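Local coordinates for protein adenosine 5'-monophosphoramidase (PDB 6IQ1) that probably hydrolyses adenosine 5'-monophosphoramidate substrates to AMP and an amine as a homodimeric, histidine triad (HINT) family enzyme, at residues 74-77 / 78-81; 129-132 / 133-137; 141-144 / 145-148. All coordinates share one frame; numbering follows the deposited sequence.

Interaction 1: 74-77 / 78-81; sequences VLKL and DENN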
loop_
_atom_site.group_PDB
_atom_site.type_symbol
_atom_site.label_atom_id
_atom_site.label_comp_id
_atom_site.label_asym_id
_atom_site.label_seq_id
_atom_site.Cartn_x
_atom_site.Cartn_y
_atom_site.Cartn_z
ATOM N N VAL D 74 5.025 -13.885 9.791
ATOM C CA VAL D 74 4.126 -14.361 10.838
ATOM C C VAL D 74 2.935 -15.087 10.235
ATOM O O VAL D 74 2.507 -16.130 10.741
ATOM C CB VAL D 74 3.661 -13.199 11.728
ATOM C CG1 VAL D 74 2.817 -13.748 12.859
ATOM C CG2 VAL D 74 4.855 -12.395 12.264
ATOM N N LEU D 75 2.380 -14.554 9.144
ATOM C CA LEU D 75 1.210 -15.149 8.508
ATOM C C LEU D 75 1.554 -16.283 7.546
ATOM O O LEU D 75 0.642 -16.854 6.950
ATOM C CB LEU D 75 0.423 -14.076 7.755
ATOM C CG LEU D 75 -0.561 -13.154 8.465
ATOM C CD1 LEU D 75 0.078 -12.395 9.625
ATOM C CD2 LEU D 75 -1.118 -12.195 7.459
ATOM N N LYS D 76 2.838 -16.590 7.351
ATOM C CA LYS D 76 3.347 -17.652 6.480
ATOM C C LYS D 76 3.123 -17.375 4.997
ATOM O O LYS D 76 3.421 -18.249 4.161
ATOM C CB LYS D 76 2.753 -19.022 6.837
ATOM C CG LYS D 76 3.392 -19.713 8.059
ATOM C CD LYS D 76 2.747 -21.082 8.304
ATOM C CE LYS D 76 3.758 -22.115 8.787
ATOM N NZ LYS D 76 3.873 -22.131 10.276
ATOM N N LEU D 77 2.610 -16.186 4.646
ATOM C CA LEU D 77 2.512 -15.769 3.250
ATOM C C LEU D 77 3.862 -15.773 2.538
ATOM O O LEU D 77 3.897 -15.825 1.302
ATOM C CB LEU D 77 1.922 -14.362 3.163
ATOM C CG LEU D 77 0.487 -14.123 3.651
ATOM C CD1 LEU D 77 0.154 -12.634 3.748
ATOM C CD2 LEU D 77 -0.486 -14.821 2.726
ATOM N N ASP D 78 4.976 -15.707 3.273
ATOM C CA ASP D 78 6.261 -15.625 2.590
ATOM C C ASP D 78 6.688 -16.958 2.002
ATOM O O ASP D 78 7.718 -17.010 1.324
ATOM C CB ASP D 78 7.352 -15.093 3.531
ATOM C CG ASP D 78 7.736 -16.075 4.618
ATOM O OD1 ASP D 78 6.861 -16.792 5.138
ATOM O OD2 ASP D 78 8.931 -16.125 4.966
ATOM N N GLU D 79 5.919 -18.022 2.230
ATOM C CA GLU D 79 6.314 -19.355 1.805
ATOM C C GLU D 79 5.938 -19.641 0.359
ATOM O O GLU D 79 6.462 -20.595 -0.224
ATOM C CB GLU D 79 5.698 -20.402 2.748
ATOM C CG GLU D 79 6.181 -20.244 4.207
ATOM C CD GLU D 79 5.864 -21.432 5.114
ATOM O OE1 GLU D 79 5.236 -22.411 4.655
ATOM O OE2 GLU D 79 6.248 -21.380 6.302
ATOM N N ASN D 80 5.071 -18.822 -0.238
ATOM C CA ASN D 80 4.655 -18.981 -1.626
ATOM C C ASN D 80 5.421 -17.975 -2.484
ATOM O O ASN D 80 5.027 -16.813 -2.614
ATOM C CB ASN D 80 3.149 -18.806 -1.764
ATOM C CG ASN D 80 2.691 -18.887 -3.203
ATOM O OD1 ASN D 80 3.407 -19.398 -4.071
ATOM N ND2 ASN D 80 1.495 -18.374 -3.471
ATOM N N ASN D 81 6.513 -18.433 -3.087
ATOM C CA ASN D 81 7.311 -17.604 -3.983
ATOM C C ASN D 81 6.954 -17.856 -5.439
ATOM O O ASN D 81 7.812 -17.835 -6.316
ATOM C CB ASN D 81 8.800 -17.829 -3.726
ATOM C CG ASN D 81 9.234 -17.261 -2.378
ATOM O OD1 ASN D 81 8.983 -16.086 -2.069
ATOM N ND2 ASN D 81 9.854 -18.101 -1.553
#
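Lys-76 and Glu-79 meet across a single 3-10 turn that follows the end of helix 58-74 in this HIT-fold chain. Lys-76 is the first residue to leave helical geometry, and its positive phi of 68° bends the backbone into the turn. The tight part is the backbone with the side-chain roots: Glu-79 N donates to Lys-76 O over 3.2 Å. The N-H points well at its acceptor, with an angle of 159° at the hydrogen, yet the donor stands 53° out of the carbonyl plane and so is not on a lone pair, in keeping with a short i to i+3 turn. The donor's own side chain packs on the same oxygen, Glu-79 CG lying 3.4 Å from Lys-76 O. Among the touching residues Leu-77 is the buried one; its side chain leaves the turn for Thr-72 and Glu-86, about 11 Å from the side chain of His-108, which probably takes part in AMP binding, as in related HINT enzymes. Asn-80 is tied down beyond the turn by ND2 bonds to the carbonyls of Glu-84 and Glu-86.

The looser side is the more exposed one, and its outer ends meet the second subunit. There Lys-76 and Glu-79 run side by side in the same direction, and the carboxylate reaches methylenes instead of the ammonium: Glu-79 OE2 is 3.6 Å from Lys-76 CE but 4.7 Å from Lys-76 NZ, too far for a salt bridge. Bends at the last two torsions of the lysine carry NZ to a salt bridge with Glu-143 of the second subunit. Asp-78 packs on His-54 of that subunit; its CG, between its own N and carbonyl carbon, turns the carboxylate back over the Lys-76 backbone, and Asp-78 OD1 rests 3.8 Å from Lys-76 C.

Interaction 2: 129-132 / 133-137; sequences DFDK and LGKLH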
loop_
_atom_site.group_PDB
_atom_site.type_symbol
_atom_site.label_atom_id
_atom_site.label_comp_id
_atom_site.label_asym_id
_atom_site.label_seq_id
_atom_site.Cartn_x
_atom_site.Cartn_y
_atom_site.Cartn_z
ATOM N N ASP D 129 -3.322 8.053 -24.076
ATOM C CA ASP D 129 -2.616 8.379 -25.299
ATOM C C ASP D 129 -1.195 8.786 -24.959
ATOM O O ASP D 129 -0.962 9.360 -23.891
ATOM C CB ASP D 129 -3.357 9.543 -25.947
ATOM C CG ASP D 129 -3.430 9.426 -27.402
ATOM O OD1 ASP D 129 -2.981 8.374 -27.899
ATOM O OD2 ASP D 129 -3.905 10.393 -28.049
ATOM N N PHE D 130 -0.263 8.573 -25.889
ATOM C CA PHE D 130 1.095 9.040 -25.626
ATOM C C PHE D 130 1.182 10.564 -25.665
ATOM O O PHE D 130 2.024 11.145 -24.977
ATOM C CB PHE D 130 2.077 8.420 -26.610
ATOM C CG PHE D 130 2.548 7.052 -26.222
ATOM C CD1 PHE D 130 2.830 6.745 -24.910
ATOM C CD2 PHE D 130 2.716 6.067 -27.187
ATOM C CE1 PHE D 130 3.259 5.462 -24.547
ATOM C CE2 PHE D 130 3.152 4.788 -26.848
ATOM C CZ PHE D 130 3.420 4.483 -25.516
ATOM N N ASP D 131 0.314 11.231 -26.437
ATOM C CA ASP D 131 0.236 12.689 -26.356
ATOM C C ASP D 131 -0.198 13.131 -24.966
ATOM O O ASP D 131 0.432 14.001 -24.357
ATOM C CB ASP D 131 -0.741 13.263 -27.390
ATOM C CG ASP D 131 -0.332 12.987 -28.826
ATOM O OD1 ASP D 131 0.887 12.890 -29.113
ATOM O OD2 ASP D 131 -1.249 12.876 -29.679
ATOM N N LYS D 132 -1.302 12.557 -24.466
ATOM C CA LYS D 132 -1.816 12.922 -23.146
ATOM C C LYS D 132 -0.839 12.540 -22.042
ATOM O O LYS D 132 -0.610 13.326 -21.117
ATOM C CB LYS D 132 -3.174 12.271 -22.905
ATOM C CG LYS D 132 -4.306 13.003 -23.583
ATOM C CD LYS D 132 -5.504 12.103 -23.823
ATOM C CE LYS D 132 -6.482 12.768 -24.784
ATOM N NZ LYS D 132 -7.738 11.974 -24.908
ATOM N N LEU D 133 -0.233 11.351 -22.128
ATOM C CA LEU D 133 0.771 10.971 -21.139
ATOM C C LEU D 133 1.956 11.922 -21.173
ATOM O O LEU D 133 2.452 12.338 -20.116
ATOM C CB LEU D 133 1.222 9.531 -21.365
ATOM C CG LEU D 133 0.151 8.507 -20.974
ATOM C CD1 LEU D 133 0.468 7.115 -21.514
ATOM C CD2 LEU D 133 -0.024 8.487 -19.460
ATOM N N GLY D 134 2.396 12.305 -22.377
ATOM C CA GLY D 134 3.544 13.195 -22.503
ATOM C C GLY D 134 3.294 14.577 -21.922
ATOM O O GLY D 134 4.148 15.132 -21.228
ATOM N N LYS D 135 2.120 15.160 -22.204
ATOM C CA LYS D 135 1.823 16.485 -21.670
ATOM C C LYS D 135 1.601 16.426 -20.171
ATOM O O LYS D 135 2.000 17.343 -19.440
ATOM C CB LYS D 135 0.605 17.098 -22.370
ATOM C CG LYS D 135 0.633 16.921 -23.899
ATOM C CD LYS D 135 -0.568 17.537 -24.620
ATOM C CE LYS D 135 -0.343 17.643 -26.154
ATOM N NZ LYS D 135 -0.954 16.503 -26.952
ATOM N N LEU D 136 1.001 15.342 -19.692
ATOM C CA LEU D 136 0.888 15.147 -18.256
ATOM C C LEU D 136 2.267 14.989 -17.627
ATOM O O LEU D 136 2.525 15.488 -16.522
ATOM C CB LEU D 136 0.017 13.921 -17.977
ATOM C CG LEU D 136 -0.028 13.505 -16.510
ATOM C CD1 LEU D 136 -0.728 14.565 -15.643
ATOM C CD2 LEU D 136 -0.695 12.163 -16.396
ATOM N N HIS D 137 3.171 14.302 -18.328
ATOM C CA HIS D 137 4.494 14.059 -17.784
ATOM C C HIS D 137 5.309 15.340 -17.705
ATOM O O HIS D 137 6.129 15.503 -16.788
ATOM C CB HIS D 137 5.221 13.027 -18.634
ATOM C CG HIS D 137 6.654 12.839 -18.252
ATOM N ND1 HIS D 137 7.695 13.301 -19.025
ATOM C CD2 HIS D 137 7.216 12.239 -17.178
ATOM C CE1 HIS D 137 8.839 12.985 -18.446
ATOM N NE2 HIS D 137 8.576 12.343 -17.322
#
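Leu-133 lays its CD1 methyl against the ring of Phe-130, meeting it obliquely with Leu-133 CD1 4.2 Å from Phe-130 CD1. The same side chain leans back on the chain one turn earlier. With CG anti to the carbonyl carbon, the leucine is directed toward the N-terminal end, and Leu-133 CG comes to 3.2 Å from Asp-129 O. That oxygen also accepts the bond from Leu-133 N, at 2.8 Å and nearly straight (167° at the hydrogen), so one carbonyl oxygen takes a hydrogen bond and van der Waals packing from the same residue. Phe-130 and Leu-133 both pack on Phe-20 of the second subunit, so this pair takes part in the dimer packing.

The stretch is the first two turns of helix 130-147, with Asp-129 in the N-cap position, although its side chain makes no capping bond. Three more i to i+4 bonds continue the series begun by Leu-133. Gly-134 N reaches Phe-130 O at 2.9 Å, its donor 38° above the carbonyl plane, Lys-135 N bonds to Asp-131 O, and Leu-136 N reaches Lys-132 O at 2.9 Å.

A different face carries charge. Lys-135 and Asp-131 lie alongside each other, pointing the same way, and Lys-135 CG touches Asp-131 O at 3.0 Å. The lysine chain stays extended to its last torsion, where a bend (chi4 97°) swings the ammonium over the aspartate root: Lys-135 NZ is 3.3 Å from Asp-131 CB. The carboxylate is turned aside, and Lys-135 NZ remains 4.5 Å from Asp-131 OD2, a distance at which the two charges may attract without forming a salt bridge. Farther along, His-137 NE2 bonds to the backbone oxygen of Lys-21 of the second subunit, while Leu-136 packs on Glu-39 of that same subunit.

Interaction 3: 141-144 / 145-148; sequences KEEL and AKVD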
loop_
_atom_site.group_PDB
_atom_site.type_symbol
_atom_site.label_atom_id
_atom_site.label_comp_id
_atom_site.label_asym_id
_atom_site.label_seq_id
_atom_site.Cartn_x
_atom_site.Cartn_y
_atom_site.Cartn_z
ATOM N N LYS D 141 6.699 17.007 -14.180
ATOM C CA LYS D 141 8.120 17.306 -14.037
ATOM C C LYS D 141 8.344 18.737 -13.559
ATOM O O LYS D 141 9.173 18.967 -12.672
ATOM C CB LYS D 141 8.856 17.051 -15.356
ATOM C CG LYS D 141 9.587 15.721 -15.370
ATOM C CD LYS D 141 10.899 15.828 -16.095
ATOM C CE LYS D 141 10.662 16.125 -17.573
ATOM N NZ LYS D 141 11.929 16.223 -18.359
ATOM N N GLU D 142 7.618 19.709 -14.123
ATOM C CA GLU D 142 7.721 21.087 -13.644
ATOM C C GLU D 142 7.457 21.147 -12.144
ATOM O O GLU D 142 8.219 21.756 -11.384
ATOM C CB GLU D 142 6.749 22.009 -14.401
ATOM C CG GLU D 142 7.166 22.297 -15.855
ATOM C CD GLU D 142 6.131 23.100 -16.680
ATOM O OE1 GLU D 142 6.556 23.863 -17.582
ATOM O OE2 GLU D 142 4.903 22.970 -16.444
ATOM N N GLU D 143 6.396 20.476 -11.703
ATOM C CA GLU D 143 6.061 20.462 -10.291
ATOM C C GLU D 143 7.150 19.778 -9.467
ATOM O O GLU D 143 7.485 20.233 -8.367
ATOM C CB GLU D 143 4.714 19.779 -10.109
ATOM C CG GLU D 143 4.218 19.838 -8.688
ATOM C CD GLU D 143 3.897 21.254 -8.236
ATOM O OE1 GLU D 143 3.456 22.068 -9.087
ATOM O OE2 GLU D 143 4.084 21.540 -7.025
ATOM N N LEU D 144 7.731 18.695 -9.989
ATOM C CA LEU D 144 8.827 18.031 -9.282
ATOM C C LEU D 144 10.030 18.957 -9.118
ATOM O O LEU D 144 10.705 18.931 -8.080
ATOM C CB LEU D 144 9.239 16.754 -10.022
ATOM C CG LEU D 144 10.452 16.005 -9.455
ATOM C CD1 LEU D 144 10.267 15.694 -7.973
ATOM C CD2 LEU D 144 10.730 14.734 -10.243
ATOM N N ALA D 145 10.323 19.775 -10.134
ATOM C CA ALA D 145 11.427 20.727 -10.032
ATOM C C ALA D 145 11.181 21.746 -8.919
ATOM O O ALA D 145 12.123 22.162 -8.236
ATOM C CB ALA D 145 11.639 21.433 -11.371
ATOM N N LYS D 146 9.921 22.155 -8.717
ATOM C CA LYS D 146 9.614 23.088 -7.639
ATOM C C LYS D 146 9.706 22.415 -6.269
ATOM O O LYS D 146 10.184 23.017 -5.304
ATOM C CB LYS D 146 8.223 23.689 -7.841
ATOM C CG LYS D 146 8.117 24.653 -9.012
ATOM C CD LYS D 146 6.687 24.708 -9.550
ATOM C CE LYS D 146 6.063 26.088 -9.373
ATOM N NZ LYS D 146 4.603 26.037 -9.033
ATOM N N VAL D 147 9.262 21.164 -6.163
ATOM C CA VAL D 147 9.354 20.448 -4.898
ATOM C C VAL D 147 10.808 20.312 -4.459
ATOM O O VAL D 147 11.100 20.279 -3.258
ATOM C CB VAL D 147 8.649 19.083 -5.042
ATOM C CG1 VAL D 147 8.926 18.183 -3.861
ATOM C CG2 VAL D 147 7.160 19.277 -5.213
ATOM N N ASP D 148 11.739 20.279 -5.413
ATOM C CA ASP D 148 13.169 20.090 -5.145
ATOM C C ASP D 148 13.891 21.408 -4.850
ATOM O O ASP D 148 13.309 22.490 -4.950
ATOM C CB ASP D 148 13.850 19.386 -6.338
ATOM C CG ASP D 148 13.615 17.866 -6.353
ATOM O OD1 ASP D 148 13.240 17.295 -5.304
ATOM O OD2 ASP D 148 13.819 17.228 -7.413
#
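Leu-144 and Asp-148 cross at the C-terminal end of helix 130-147, and their backbones supply the last of four i to i+4 hydrogen bonds. Ala-145 N meets Lys-141 O at 2.9 Å, Lys-146 N meets Glu-142 O at 3.2 Å, and Val-147 N meets Glu-143 O at 3.0 Å. The final bond is the most bent of the four: Asp-148 N lies 3.2 Å from Leu-144 O with an angle of 135° at the hydrogen.

Van der Waals contacts fall mostly on carbonyl oxygens of the preceding turn. Val-147 CG2, held anti to the carbonyl carbon, reaches back to 3.3 Å from Glu-143 O, and Ala-145 CB is 3.4 Å from Glu-142 O. Leu-144 instead offers a methyl to a carboxylate: Leu-144 CD1 is 3.9 Å from Asp-148 OD2. Its side chain also packs on Leu-22 of the second subunit, and Val-147 touches Lys-70 there.

Charge makes up the third group. Glu-143 and Lys-146 cross obliquely, each bent along its chain; the turn at chi2 of the glutamate (66°) brings Glu-143 OE1 to 4.1 Å from Lys-146 NZ, beyond salt-bridge range. Glu-143 OE1 also has a long, weak ion pair with Lys-76 of the second subunit, whereas Asp-148 OD1 forms a salt bridge with Lys-70 of that subunit.

This chemistry implies that the side chains add little polar grip within the segment itself. The backbone defines the helix, the glutamate may feel a loose attraction from lysines on two chains, and the salt bridge of Asp-148, the last modelled residue, ties the end of the modelled helix to the partner subunit.

All three are surface contacts between sequence neighbours, and each touches the second subunit. Interaction 1 lies in the loop between helix 58-74 and strand 87-94, its centre about 39 Å from those of the others. Interactions 2 and 3 share helix 130-147, their centres about 17 Å apart. One i to i+3 bond closes interaction 1, against four i to i+4 bonds in each helical contact. A phenylalanine-leucine contact distinguishes interaction 2, whereas in interaction 3 the opposite charges within the helix stay apart and its salt bridge goes to the second subunit. Lys-76 salt-bridges Glu-143 of the second subunit, whereas Glu-143 and that subunit's Lys-76 form a long, weak pair: the two copies differ.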